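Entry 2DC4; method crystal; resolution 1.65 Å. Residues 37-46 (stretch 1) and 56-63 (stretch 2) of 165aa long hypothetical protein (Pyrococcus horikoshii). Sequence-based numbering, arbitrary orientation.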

# COMPACT_ATOMS: atom_id res chain seq x y z
N GLU A 37 15.18 -0.60 -4.61
CA GLU A 37 16.34 0.20 -4.26
C GLU A 37 16.06 1.64 -3.84
O GLU A 37 15.47 2.42 -4.59
CB GLU A 37 17.35 0.18 -5.41
CG GLU A 37 18.60 1.01 -5.16
CD GLU A 37 19.74 0.65 -6.09
OE1 GLU A 37 19.49 0.50 -7.31
OE2 GLU A 37 20.89 0.54 -5.61
N LEU A 38 16.49 1.97 -2.63
CA LEU A 38 16.32 3.30 -2.08
C LEU A 38 17.70 3.78 -1.68
O LEU A 38 18.63 2.98 -1.55
CB LEU A 38 15.44 3.28 -0.83
CG LEU A 38 13.97 2.92 -0.97
CD1 LEU A 38 13.29 3.04 0.39
CD2 LEU A 38 13.31 3.85 -1.98
N PRO A 39 17.87 5.10 -1.49
CA PRO A 39 19.19 5.58 -1.09
C PRO A 39 19.49 5.11 0.33
O PRO A 39 18.57 4.95 1.13
CB PRO A 39 19.04 7.10 -1.19
CG PRO A 39 17.60 7.31 -0.84
CD PRO A 39 16.91 6.21 -1.62
N SER A 40 20.76 4.89 0.62
CA SER A 40 21.15 4.45 1.95
C SER A 40 20.72 5.48 2.98
O SER A 40 20.75 6.68 2.71
CB SER A 40 22.67 4.25 2.02
OG SER A 40 23.08 3.87 3.32
N PRO A 41 20.32 5.04 4.18
CA PRO A 41 20.25 3.64 4.61
C PRO A 41 18.80 3.16 4.69
O PRO A 41 18.39 2.56 5.67
CB PRO A 41 20.88 3.69 5.98
CG PRO A 41 20.26 4.94 6.54
CD PRO A 41 20.28 5.92 5.36
N LYS A 42 18.02 3.44 3.64
CA LYS A 42 16.62 3.07 3.63
C LYS A 42 16.32 1.78 2.85
O LYS A 42 17.03 1.43 1.91
CB LYS A 42 15.79 4.22 3.05
CG LYS A 42 16.02 5.53 3.80
CD LYS A 42 15.31 6.69 3.13
CE LYS A 42 15.60 7.99 3.86
NZ LYS A 42 15.19 7.93 5.29
N LEU A 43 15.26 1.10 3.26
CA LEU A 43 14.82 -0.16 2.64
C LEU A 43 13.34 -0.09 2.32
O LEU A 43 12.57 0.54 3.03
CB LEU A 43 15.05 -1.33 3.60
CG LEU A 43 16.46 -1.67 4.05
CD1 LEU A 43 16.40 -2.68 5.19
CD2 LEU A 43 17.26 -2.23 2.88
N LEU A 44 12.94 -0.75 1.23
CA LEU A 44 11.54 -0.80 0.83
C LEU A 44 11.26 -2.16 0.22
O LEU A 44 11.98 -2.61 -0.67
CB LEU A 44 11.21 0.28 -0.20
CG LEU A 44 9.77 0.29 -0.75
CD1 LEU A 44 8.79 0.53 0.39
CD2 LEU A 44 9.64 1.37 -1.81
N ARG A 45 10.22 -2.83 0.69
CA ARG A 45 9.90 -4.13 0.13
C ARG A 45 8.42 -4.42 0.21
O ARG A 45 7.69 -3.83 1.01
CB ARG A 45 10.65 -5.24 0.88
CG ARG A 45 10.09 -5.48 2.26
CD ARG A 45 10.85 -6.54 3.05
NE ARG A 45 10.26 -6.68 4.38
CZ ARG A 45 10.95 -6.83 5.50
NH1 ARG A 45 12.28 -6.86 5.46
NH2 ARG A 45 10.32 -6.93 6.66
N VAL A 46 7.98 -5.34 -0.64
CA VAL A 46 6.61 -5.80 -0.66
C VAL A 46 6.73 -7.27 -0.29
O VAL A 46 7.41 -8.04 -0.97
CB VAL A 46 5.97 -5.70 -2.05
CG1 VAL A 46 4.62 -6.40 -2.04
CG2 VAL A 46 5.81 -4.24 -2.44
N TYR A 56 2.21 -7.38 2.76
CA TYR A 56 2.56 -6.11 3.40
C TYR A 56 3.50 -5.23 2.59
O TYR A 56 4.22 -5.70 1.71
CB TYR A 56 3.27 -6.35 4.74
CG TYR A 56 2.49 -7.16 5.73
CD1 TYR A 56 2.50 -8.56 5.69
CD2 TYR A 56 1.69 -6.54 6.69
CE1 TYR A 56 1.73 -9.31 6.58
CE2 TYR A 56 0.92 -7.28 7.58
CZ TYR A 56 0.94 -8.66 7.51
OH TYR A 56 0.14 -9.37 8.38
N ILE A 57 3.47 -3.94 2.88
CA ILE A 57 4.43 -3.03 2.29
C ILE A 57 5.23 -2.65 3.52
O ILE A 57 4.65 -2.34 4.56
CB ILE A 57 3.80 -1.75 1.71
CG1 ILE A 57 3.02 -2.08 0.44
CG2 ILE A 57 4.91 -0.72 1.44
CD1 ILE A 57 2.39 -0.87 -0.24
N THR A 58 6.55 -2.72 3.43
CA THR A 58 7.39 -2.36 4.57
C THR A 58 8.51 -1.42 4.18
O THR A 58 9.20 -1.61 3.18
CB THR A 58 8.02 -3.61 5.22
OG1 THR A 58 8.96 -4.18 4.30
CG2 THR A 58 6.97 -4.65 5.58
N TYR A 59 8.68 -0.38 5.00
CA TYR A 59 9.72 0.62 4.82
C TYR A 59 10.57 0.60 6.07
O TYR A 59 10.05 0.53 7.19
CB TYR A 59 9.09 2.01 4.67
CG TYR A 59 10.08 3.16 4.73
CD1 TYR A 59 10.75 3.60 3.59
CD2 TYR A 59 10.33 3.82 5.94
CE1 TYR A 59 11.65 4.67 3.65
CE2 TYR A 59 11.23 4.88 6.01
CZ TYR A 59 11.88 5.30 4.86
OH TYR A 59 12.76 6.37 4.92
N LYS A 60 11.89 0.64 5.89
CA LYS A 60 12.79 0.65 7.03
C LYS A 60 13.92 1.63 6.84
O LYS A 60 14.37 1.89 5.72
CB LYS A 60 13.40 -0.73 7.26
CG LYS A 60 12.43 -1.79 7.75
CD LYS A 60 13.19 -3.05 8.17
CE LYS A 60 12.25 -4.13 8.66
NZ LYS A 60 12.99 -5.35 9.12
N GLU A 61 14.38 2.18 7.95
CA GLU A 61 15.50 3.11 7.94
C GLU A 61 16.47 2.60 8.99
O GLU A 61 16.12 2.50 10.16
CB GLU A 61 15.04 4.52 8.29
CG GLU A 61 16.19 5.49 8.52
CD GLU A 61 15.74 6.93 8.58
OE1 GLU A 61 14.84 7.24 9.40
OE2 GLU A 61 16.28 7.75 7.81
N ILE A 62 17.69 2.27 8.56
CA ILE A 62 18.73 1.79 9.47
C ILE A 62 19.14 2.97 10.34
O ILE A 62 19.41 4.05 9.83
CB ILE A 62 19.98 1.32 8.71
CG1 ILE A 62 19.59 0.45 7.51
CG2 ILE A 62 20.91 0.57 9.66
CD1 ILE A 62 18.77 -0.76 7.86
N LEU A 63 19.21 2.75 11.65
CA LEU A 63 19.56 3.83 12.57
C LEU A 63 20.96 3.70 13.17
O LEU A 63 21.45 4.64 13.80
CB LEU A 63 18.53 3.92 13.69
CG LEU A 63 17.06 4.01 13.24
CD1 LEU A 63 16.15 4.04 14.46
CD2 LEU A 63 16.86 5.26 12.39

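Antiparallel strands alternate between pairs that share two backbone hydrogen bonds and pairs that share none, and the side chains of successive pairs fall on opposite faces of the sheet; strands 42-46 and 56-62 follow this rule closely. Ahead of the strand, Leu-38 rests its CD1 4.0 Å from CE1 of Tyr-59. Pro-41, preceded by a cis peptide bond, supplies the first rung: Ile-62 N donates to Pro-41 O at 3.0 Å, almost linearly, while Pro-41 CB packs 3.7 Å from Ile-62 CB.

Lys-42 faces Glu-61 in a non-hydrogen-bonded pair, and here the polar link is made by side chains. Lys-42 NZ forms a salt bridge with Glu-61 OE2 (2.8 Å) and also donates to Tyr-59 OH (2.9 Å), spanning two residues on one face. Leu-43 pairs with Lys-60 through both backbone bonds, Leu-43 N to Lys-60 O at 2.7 Å and Lys-60 N to Leu-43 O at 2.9 Å; Leu-43 CD1 lies 4.1 Å from Ile-62 CD1. Leu-44, opposite Tyr-59, returns to the face of Lys-42, where Leu-44 CD1 approaches Ile-57 CG2 at 4.2 Å. Arg-45 N to Thr-58 O (3.0 Å) and Thr-58 N to Arg-45 O (2.9 Å) repeat the pattern of paired backbone hydrogen bonds. At Val-46, paired with Ile-57, a CA-H...O contact joins Val-46 CA to Tyr-56 O at 3.4 Å.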